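Long-range contact in pyrrolysyl-tRNA synthetase (PDB 3DSQ), which probably charges tRNA with pyrrolysine in an ATP-dependent reaction, as a homodimeric class II aminoacyl-tRNA synthetase: residues 190-204 and 251-264. Numbering follows the deposited sequence.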
ATOM      1  N   ARG B 190     -10.926  25.057  -6.927  1.00 43.15           N
ATOM      2  CA  ARG B 190     -10.121  24.179  -6.084  1.00 42.29           C
ATOM      3  C   ARG B 190      -9.873  22.877  -6.824  1.00 40.30           C
ATOM      4  O   ARG B 190      -8.745  22.392  -6.886  1.00 41.60           O
ATOM      5  CB  ARG B 190     -10.830  23.869  -4.770  1.00 44.80           C
ATOM      6  CG  ARG B 190     -10.565  24.861  -3.668  1.00 48.58           C
ATOM      7  CD  ARG B 190      -9.086  24.962  -3.324  1.00 48.60           C
ATOM      8  NE  ARG B 190      -8.918  25.618  -2.031  1.00 51.06           N
ATOM      9  CZ  ARG B 190      -9.408  26.818  -1.729  1.00 51.25           C
ATOM     10  NH1 ARG B 190     -10.090  27.500  -2.635  1.00 50.40           N
ATOM     11  NH2 ARG B 190      -9.240  27.322  -0.511  1.00 51.32           N
ATOM     12  N   LEU B 191     -10.937  22.302  -7.373  1.00 39.32           N
ATOM     13  CA  LEU B 191     -10.813  21.069  -8.128  1.00 38.81           C
ATOM     14  C   LEU B 191      -9.751  21.261  -9.208  1.00 39.86           C
ATOM     15  O   LEU B 191      -8.933  20.373  -9.445  1.00 38.44           O
ATOM     16  CB  LEU B 191     -12.161  20.681  -8.747  1.00 36.52           C
ATOM     17  CG  LEU B 191     -13.153  20.103  -7.721  1.00 37.92           C
ATOM     18  CD1 LEU B 191     -14.448  19.703  -8.406  1.00 35.38           C
ATOM     19  CD2 LEU B 191     -12.526  18.886  -7.031  1.00 34.96           C
ATOM     20  N   GLU B 192      -9.759  22.427  -9.857  1.00 40.85           N
ATOM     21  CA  GLU B 192      -8.766  22.728 -10.885  1.00 41.12           C
ATOM     22  C   GLU B 192      -7.376  22.725 -10.263  1.00 40.86           C
ATOM     23  O   GLU B 192      -6.463  22.079 -10.773  1.00 41.46           O
ATOM     24  CB  GLU B 192      -9.010  24.105 -11.511  1.00 43.26           C
ATOM     25  CG  GLU B 192     -10.022  24.143 -12.643  1.00 44.66           C
ATOM     26  CD  GLU B 192      -9.904  25.424 -13.467  1.00 47.25           C
ATOM     27  OE1 GLU B 192     -10.030  26.528 -12.889  1.00 47.17           O
ATOM     28  OE2 GLU B 192      -9.681  25.323 -14.691  1.00 46.35           O
ATOM     29  N   ASP B 193      -7.218  23.462  -9.166  1.00 40.97           N
ATOM     30  CA  ASP B 193      -5.936  23.536  -8.476  1.00 41.29           C
ATOM     31  C   ASP B 193      -5.412  22.137  -8.168  1.00 41.95           C
ATOM     32  O   ASP B 193      -4.269  21.805  -8.488  1.00 43.08           O
ATOM     33  CB  ASP B 193      -6.067  24.305  -7.159  1.00 42.46           C
ATOM     34  CG  ASP B 193      -6.496  25.749  -7.354  1.00 46.25           C
ATOM     35  OD1 ASP B 193      -6.065  26.379  -8.351  1.00 47.15           O
ATOM     36  OD2 ASP B 193      -7.249  26.257  -6.493  1.00 44.88           O
ATOM     37  N   MET B 194      -6.252  21.328  -7.533  1.00 40.32           N
ATOM     38  CA  MET B 194      -5.886  19.964  -7.171  1.00 39.46           C
ATOM     39  C   MET B 194      -5.437  19.171  -8.388  1.00 36.31           C
ATOM     40  O   MET B 194      -4.397  18.527  -8.365  1.00 36.64           O
ATOM     41  CB  MET B 194      -7.073  19.260  -6.516  1.00 40.34           C
ATOM     42  CG  MET B 194      -7.631  19.997  -5.317  1.00 42.68           C
ATOM     43  SD  MET B 194      -8.981  19.089  -4.547  1.00 44.94           S
ATOM     44  CE  MET B 194      -8.326  18.857  -2.927  1.00 41.91           C
ATOM     45  N   ALA B 195      -6.231  19.213  -9.449  1.00 35.76           N
ATOM     46  CA  ALA B 195      -5.897  18.496 -10.673  1.00 36.14           C
ATOM     47  C   ALA B 195      -4.511  18.912 -11.169  1.00 37.81           C
ATOM     48  O   ALA B 195      -3.651  18.069 -11.451  1.00 37.84           O
ATOM     49  CB  ALA B 195      -6.935  18.782 -11.732  1.00 33.21           C
ATOM     50  N   ARG B 196      -4.299  20.221 -11.263  1.00 38.25           N
ATOM     51  CA  ARG B 196      -3.025  20.756 -11.722  1.00 39.33           C
ATOM     52  C   ARG B 196      -1.860  20.338 -10.838  1.00 38.66           C
ATOM     53  O   ARG B 196      -0.830  19.900 -11.347  1.00 39.36           O
ATOM     54  CB  ARG B 196      -3.109  22.284 -11.820  1.00 40.91           C
ATOM     55  CG  ARG B 196      -4.060  22.754 -12.911  1.00 41.64           C
ATOM     56  CD  ARG B 196      -4.313  24.249 -12.834  1.00 45.49           C
ATOM     57  NE  ARG B 196      -5.162  24.715 -13.926  1.00 46.71           N
ATOM     58  CZ  ARG B 196      -5.800  25.882 -13.932  1.00 47.95           C
ATOM     59  NH1 ARG B 196      -5.687  26.707 -12.902  1.00 46.55           N
ATOM     60  NH2 ARG B 196      -6.553  26.221 -14.969  1.00 50.16           N
ATOM     61  N   TRP B 197      -2.017  20.463  -9.523  1.00 38.96           N
ATOM     62  CA  TRP B 197      -0.951  20.072  -8.601  1.00 40.41           C
ATOM     63  C   TRP B 197      -0.558  18.619  -8.831  1.00 40.08           C
ATOM     64  O   TRP B 197       0.624  18.282  -8.916  1.00 39.21           O
ATOM     65  CB  TRP B 197      -1.390  20.211  -7.139  1.00 42.37           C
ATOM     66  CG  TRP B 197      -1.517  21.614  -6.634  1.00 46.59           C
ATOM     67  CD1 TRP B 197      -0.667  22.659  -6.876  1.00 46.42           C
ATOM     68  CD2 TRP B 197      -2.531  22.117  -5.753  1.00 47.32           C
ATOM     69  NE1 TRP B 197      -1.090  23.778  -6.201  1.00 46.74           N
ATOM     70  CE2 TRP B 197      -2.231  23.476  -5.504  1.00 46.88           C
ATOM     71  CE3 TRP B 197      -3.665  21.551  -5.149  1.00 46.99           C
ATOM     72  CZ2 TRP B 197      -3.023  24.280  -4.678  1.00 46.30           C
ATOM     73  CZ3 TRP B 197      -4.455  22.352  -4.327  1.00 47.51           C
ATOM     74  CH2 TRP B 197      -4.127  23.704  -4.100  1.00 47.68           C
ATOM     75  N   VAL B 198      -1.571  17.765  -8.920  1.00 39.60           N
ATOM     76  CA  VAL B 198      -1.367  16.340  -9.120  1.00 39.72           C
ATOM     77  C   VAL B 198      -0.787  15.991 -10.488  1.00 40.03           C
ATOM     78  O   VAL B 198       0.241  15.312 -10.586  1.00 38.22           O
ATOM     79  CB  VAL B 198      -2.694  15.571  -8.924  1.00 39.00           C
ATOM     80  CG1 VAL B 198      -2.505  14.102  -9.276  1.00 38.61           C
ATOM     81  CG2 VAL B 198      -3.154  15.704  -7.478  1.00 36.50           C
ATOM     82  N   LEU B 199      -1.446  16.457 -11.542  1.00 40.46           N
ATOM     83  CA  LEU B 199      -0.986  16.167 -12.888  1.00 40.57           C
ATOM     84  C   LEU B 199       0.409  16.723 -13.148  1.00 41.43           C
ATOM     85  O   LEU B 199       1.178  16.145 -13.918  1.00 40.37           O
ATOM     86  CB  LEU B 199      -1.993  16.703 -13.901  1.00 41.46           C
ATOM     87  CG  LEU B 199      -3.352  16.006 -13.786  1.00 41.48           C
ATOM     88  CD1 LEU B 199      -4.364  16.687 -14.676  1.00 41.82           C
ATOM     89  CD2 LEU B 199      -3.206  14.536 -14.158  1.00 41.75           C
ATOM     90  N   GLU B 200       0.749  17.831 -12.499  1.00 42.40           N
ATOM     91  CA  GLU B 200       2.071  18.409 -12.687  1.00 43.94           C
ATOM     92  C   GLU B 200       3.099  17.519 -12.005  1.00 42.79           C
ATOM     93  O   GLU B 200       4.162  17.234 -12.560  1.00 43.02           O
ATOM     94  CB  GLU B 200       2.147  19.819 -12.104  1.00 46.64           C
ATOM     95  CG  GLU B 200       3.523  20.456 -12.262  1.00 52.27           C
ATOM     96  CD  GLU B 200       3.976  20.539 -13.717  1.00 55.96           C
ATOM     97  OE1 GLU B 200       5.185  20.749 -13.954  1.00 58.52           O
ATOM     98  OE2 GLU B 200       3.128  20.400 -14.628  1.00 57.94           O
ATOM     99  N   ALA B 201       2.779  17.074 -10.798  1.00 40.30           N
ATOM    100  CA  ALA B 201       3.686  16.203 -10.073  1.00 38.63           C
ATOM    101  C   ALA B 201       3.806  14.860 -10.793  1.00 37.71           C
ATOM    102  O   ALA B 201       4.837  14.198 -10.705  1.00 38.62           O
ATOM    103  CB  ALA B 201       3.194  16.000  -8.646  1.00 36.47           C
ATOM    104  N   ALA B 202       2.753  14.468 -11.508  1.00 37.50           N
ATOM    105  CA  ALA B 202       2.743  13.196 -12.237  1.00 39.04           C
ATOM    106  C   ALA B 202       3.362  13.279 -13.631  1.00 41.16           C
ATOM    107  O   ALA B 202       3.274  12.330 -14.414  1.00 42.26           O
ATOM    108  CB  ALA B 202       1.317  12.667 -12.346  1.00 35.75           C
ATOM    109  N   GLY B 203       3.978  14.410 -13.952  1.00 43.26           N
ATOM    110  CA  GLY B 203       4.592  14.550 -15.260  1.00 44.70           C
ATOM    111  C   GLY B 203       3.628  14.475 -16.430  1.00 46.07           C
ATOM    112  O   GLY B 203       3.965  13.959 -17.493  1.00 46.02           O
ATOM    113  N   ILE B 204       2.418  14.977 -16.235  1.00 48.19           N
ATOM    114  CA  ILE B 204       1.426  14.988 -17.298  1.00 51.20           C
ATOM    115  C   ILE B 204       1.074  16.453 -17.537  1.00 54.62           C
ATOM    116  O   ILE B 204       0.560  17.133 -16.646  1.00 55.68           O
ATOM    117  CB  ILE B 204       0.185  14.162 -16.899  1.00 49.86           C
ATOM    118  CG1 ILE B 204       0.571  12.679 -16.860  1.00 49.97           C
ATOM    119  CG2 ILE B 204      -0.962  14.420 -17.865  1.00 47.32           C
ATOM    120  CD1 ILE B 204      -0.570  11.729 -16.564  1.00 52.34           C
ATOM    121  N   VAL B 251     -14.592  19.635  -1.651  1.00 30.69           N
ATOM    122  CA  VAL B 251     -14.211  19.170  -2.972  1.00 29.24           C
ATOM    123  C   VAL B 251     -13.300  17.978  -2.779  1.00 29.33           C
ATOM    124  O   VAL B 251     -12.559  17.900  -1.804  1.00 28.81           O
ATOM    125  CB  VAL B 251     -13.468  20.248  -3.795  1.00 29.50           C
ATOM    126  CG1 VAL B 251     -14.419  21.407  -4.104  1.00 30.61           C
ATOM    127  CG2 VAL B 251     -12.233  20.728  -3.044  1.00 26.64           C
ATOM    128  N   GLY B 252     -13.377  17.038  -3.710  1.00 30.40           N
ATOM    129  CA  GLY B 252     -12.546  15.859  -3.636  1.00 30.13           C
ATOM    130  C   GLY B 252     -12.260  15.386  -5.042  1.00 30.95           C
ATOM    131  O   GLY B 252     -13.134  15.418  -5.910  1.00 31.20           O
ATOM    132  N   LEU B 253     -11.033  14.940  -5.266  1.00 30.51           N
ATOM    133  CA  LEU B 253     -10.632  14.466  -6.575  1.00 30.30           C
ATOM    134  C   LEU B 253      -9.943  13.124  -6.386  1.00 29.01           C
ATOM    135  O   LEU B 253      -9.095  12.981  -5.504  1.00 28.07           O
ATOM    136  CB  LEU B 253      -9.672  15.480  -7.211  1.00 30.61           C
ATOM    137  CG  LEU B 253      -9.319  15.377  -8.695  1.00 34.70           C
ATOM    138  CD1 LEU B 253     -10.567  15.503  -9.551  1.00 35.73           C
ATOM    139  CD2 LEU B 253      -8.325  16.492  -9.047  1.00 36.10           C
ATOM    140  N   GLY B 254     -10.321  12.144  -7.203  1.00 29.05           N
ATOM    141  CA  GLY B 254      -9.708  10.834  -7.105  1.00 28.88           C
ATOM    142  C   GLY B 254      -9.032  10.369  -8.382  1.00 28.54           C
ATOM    143  O   GLY B 254      -9.584  10.515  -9.468  1.00 30.17           O
ATOM    144  N   PHE B 255      -7.840   9.791  -8.244  1.00 29.59           N
ATOM    145  CA  PHE B 255      -7.076   9.295  -9.387  1.00 29.24           C
ATOM    146  C   PHE B 255      -6.723   7.808  -9.275  1.00 28.89           C
ATOM    147  O   PHE B 255      -6.517   7.281  -8.184  1.00 27.87           O
ATOM    148  CB  PHE B 255      -5.735  10.039  -9.534  1.00 31.18           C
ATOM    149  CG  PHE B 255      -5.847  11.538  -9.651  1.00 33.85           C
ATOM    150  CD1 PHE B 255      -6.320  12.309  -8.592  1.00 34.55           C
ATOM    151  CD2 PHE B 255      -5.390  12.189 -10.799  1.00 36.79           C
ATOM    152  CE1 PHE B 255      -6.327  13.707  -8.668  1.00 36.02           C
ATOM    153  CE2 PHE B 255      -5.394  13.588 -10.884  1.00 37.52           C
ATOM    154  CZ  PHE B 255      -5.863  14.344  -9.812  1.00 36.32           C
ATOM    155  N   GLY B 256      -6.643   7.146 -10.424  1.00 27.71           N
ATOM    156  CA  GLY B 256      -6.210   5.759 -10.465  1.00 27.10           C
ATOM    157  C   GLY B 256      -4.754   5.889 -10.894  1.00 25.54           C
ATOM    158  O   GLY B 256      -4.499   6.300 -12.010  1.00 25.05           O
ATOM    159  N   LEU B 257      -3.801   5.570 -10.021  1.00 25.58           N
ATOM    160  CA  LEU B 257      -2.389   5.738 -10.370  1.00 27.24           C
ATOM    161  C   LEU B 257      -1.849   4.824 -11.468  1.00 27.14           C
ATOM    162  O   LEU B 257      -1.043   5.269 -12.296  1.00 25.45           O
ATOM    163  CB  LEU B 257      -1.508   5.625  -9.114  1.00 24.28           C
ATOM    164  CG  LEU B 257      -1.816   6.646  -8.015  1.00 27.21           C
ATOM    165  CD1 LEU B 257      -0.706   6.629  -6.983  1.00 25.70           C
ATOM    166  CD2 LEU B 257      -1.961   8.052  -8.614  1.00 26.40           C
ATOM    167  N   GLU B 258      -2.266   3.557 -11.481  1.00 24.63           N
ATOM    168  CA  GLU B 258      -1.791   2.653 -12.524  1.00 25.61           C
ATOM    169  C   GLU B 258      -2.295   3.172 -13.861  1.00 27.70           C
ATOM    170  O   GLU B 258      -1.572   3.161 -14.859  1.00 27.04           O
ATOM    171  CB  GLU B 258      -2.289   1.209 -12.317  1.00 24.87           C
ATOM    172  CG  GLU B 258      -1.725   0.479 -11.091  1.00 21.93           C
ATOM    173  CD  GLU B 258      -2.457   0.836  -9.812  1.00 19.54           C
ATOM    174  OE1 GLU B 258      -3.458   1.577  -9.897  1.00 18.63           O
ATOM    175  OE2 GLU B 258      -2.042   0.375  -8.724  1.00 22.71           O
ATOM    176  N   ARG B 259      -3.537   3.639 -13.879  1.00 29.18           N
ATOM    177  CA  ARG B 259      -4.106   4.161 -15.109  1.00 31.51           C
ATOM    178  C   ARG B 259      -3.370   5.437 -15.530  1.00 31.05           C
ATOM    179  O   ARG B 259      -3.134   5.663 -16.713  1.00 28.86           O
ATOM    180  CB  ARG B 259      -5.599   4.435 -14.932  1.00 33.66           C
ATOM    181  CG  ARG B 259      -6.250   4.965 -16.186  1.00 39.61           C
ATOM    182  CD  ARG B 259      -7.762   5.044 -16.067  1.00 45.64           C
ATOM    183  NE  ARG B 259      -8.339   5.640 -17.270  1.00 50.96           N
ATOM    184  CZ  ARG B 259      -9.643   5.745 -17.510  1.00 53.03           C
ATOM    185  NH1 ARG B 259     -10.523   5.290 -16.627  1.00 53.24           N
ATOM    186  NH2 ARG B 259     -10.066   6.305 -18.640  1.00 53.50           N
ATOM    187  N   LEU B 260      -3.018   6.272 -14.558  1.00 31.42           N
ATOM    188  CA  LEU B 260      -2.282   7.494 -14.851  1.00 31.29           C
ATOM    189  C   LEU B 260      -0.963   7.097 -15.492  1.00 30.94           C
ATOM    190  O   LEU B 260      -0.593   7.614 -16.542  1.00 31.87           O
ATOM    191  CB  LEU B 260      -1.981   8.288 -13.573  1.00 32.84           C
ATOM    192  CG  LEU B 260      -2.949   9.339 -13.018  1.00 36.77           C
ATOM    193  CD1 LEU B 260      -2.184  10.193 -12.008  1.00 36.47           C
ATOM    194  CD2 LEU B 260      -3.486  10.242 -14.123  1.00 36.27           C
ATOM    195  N   LEU B 261      -0.259   6.167 -14.849  1.00 29.61           N
ATOM    196  CA  LEU B 261       1.026   5.700 -15.358  1.00 28.04           C
ATOM    197  C   LEU B 261       0.936   5.127 -16.760  1.00 28.62           C
ATOM    198  O   LEU B 261       1.798   5.399 -17.604  1.00 28.17           O
ATOM    199  CB  LEU B 261       1.632   4.648 -14.419  1.00 25.29           C
ATOM    200  CG  LEU B 261       2.223   5.214 -13.129  1.00 25.95           C
ATOM    201  CD1 LEU B 261       2.656   4.087 -12.238  1.00 22.26           C
ATOM    202  CD2 LEU B 261       3.402   6.140 -13.449  1.00 23.51           C
ATOM    203  N   MET B 262      -0.095   4.324 -17.014  1.00 27.60           N
ATOM    204  CA  MET B 262      -0.257   3.731 -18.333  1.00 29.33           C
ATOM    205  C   MET B 262      -0.408   4.817 -19.404  1.00 30.33           C
ATOM    206  O   MET B 262       0.148   4.719 -20.501  1.00 30.01           O
ATOM    207  CB  MET B 262      -1.482   2.817 -18.358  1.00 29.60           C
ATOM    208  CG  MET B 262      -1.923   2.429 -19.764  1.00 29.34           C
ATOM    209  SD  MET B 262      -3.288   1.233 -19.742  1.00 32.44           S
ATOM    210  CE  MET B 262      -4.617   2.277 -19.188  1.00 30.08           C
ATOM    211  N   ILE B 263      -1.174   5.846 -19.067  1.00 30.90           N
ATOM    212  CA  ILE B 263      -1.439   6.953 -19.971  1.00 33.65           C
ATOM    213  C   ILE B 263      -0.199   7.835 -20.174  1.00 34.01           C
ATOM    214  O   ILE B 263       0.120   8.206 -21.294  1.00 36.38           O
ATOM    215  CB  ILE B 263      -2.640   7.770 -19.442  1.00 32.41           C
ATOM    216  CG1 ILE B 263      -3.902   6.901 -19.547  1.00 30.70           C
ATOM    217  CG2 ILE B 263      -2.788   9.069 -20.207  1.00 32.32           C
ATOM    218  CD1 ILE B 263      -5.127   7.460 -18.843  1.00 30.89           C
ATOM    219  N   ARG B 264       0.514   8.144 -19.102  1.00 34.18           N
ATOM    220  CA  ARG B 264       1.713   8.955 -19.220  1.00 35.70           C
ATOM    221  C   ARG B 264       2.781   8.217 -20.012  1.00 37.99           C
ATOM    222  O   ARG B 264       3.394   8.770 -20.918  1.00 39.45           O
ATOM    223  CB  ARG B 264       2.264   9.283 -17.836  1.00 36.34           C
ATOM    224  CG  ARG B 264       3.601   9.988 -17.860  1.00 34.01           C
ATOM    225  CD  ARG B 264       4.598   9.255 -16.989  1.00 32.53           C
ATOM    226  NE  ARG B 264       4.569   9.743 -15.621  1.00 34.81           N
ATOM    227  CZ  ARG B 264       5.202   9.174 -14.602  1.00 31.61           C
ATOM    228  NH1 ARG B 264       5.925   8.080 -14.782  1.00 33.83           N
ATOM    229  NH2 ARG B 264       5.128   9.719 -13.400  1.00 32.87           N
TER
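V251, L253 and F255 press on one flank of helix 187-201 from the strand of class II motif 3, the strand-helix unit recognisable here by its G-L-G-F-G-L-E-R sequence. Strand 250-256 runs inside the largely antiparallel sheet of the catalytic core, between strands 171-180 and 228-236, and residues 190-201 run roughly along residues 251-256 at 31°, their axes 8.5 Å apart at closest approach. At V251, CB takes the tip of L191, whose CD2 comes within 3.6 Å, while CG2 touches both R190 CB and M194 SD. The charged end of R190 turns away to salt bridges with E179 and E186. Next, L253 sends CD2 against the helix backbone, 3.5 Å from A195 N, with M194 CB and A195 CB beside it. F255 then meets V198 nearly face-on. V198 CG1 sits 3.6 Å from the ring centroid in a CH-pi contact, displaced toward the rim; with that methyl anti to the backbone N (chi1 174°), it is the branch that lies over the ring. A195 CA and L199 CD2 line the ring's edge. Beyond G256, the N-cap of helix 257-265, L260 reaches past the C-terminal end of helix 187-201, its CD2 lying 4.1 Å from I204 CD1 in the following turn. Helix 187-201 ends in a Schellman motif with G203 at C-prime. R264, bent at chi2 and chi3, rests CB against I204 CG1 and swings its guanidinium to the carbonyl of A202. With an alanine here, the A202 carbonyl would probably lose its tie to helix 257-265. The main bond, R264 NE to A202 O, is 3.1 Å and fairly straight at 161°, the oxygen lying almost in the guanidinium plane; NH2 adds a weak second bond to A202 O at 3.4 Å.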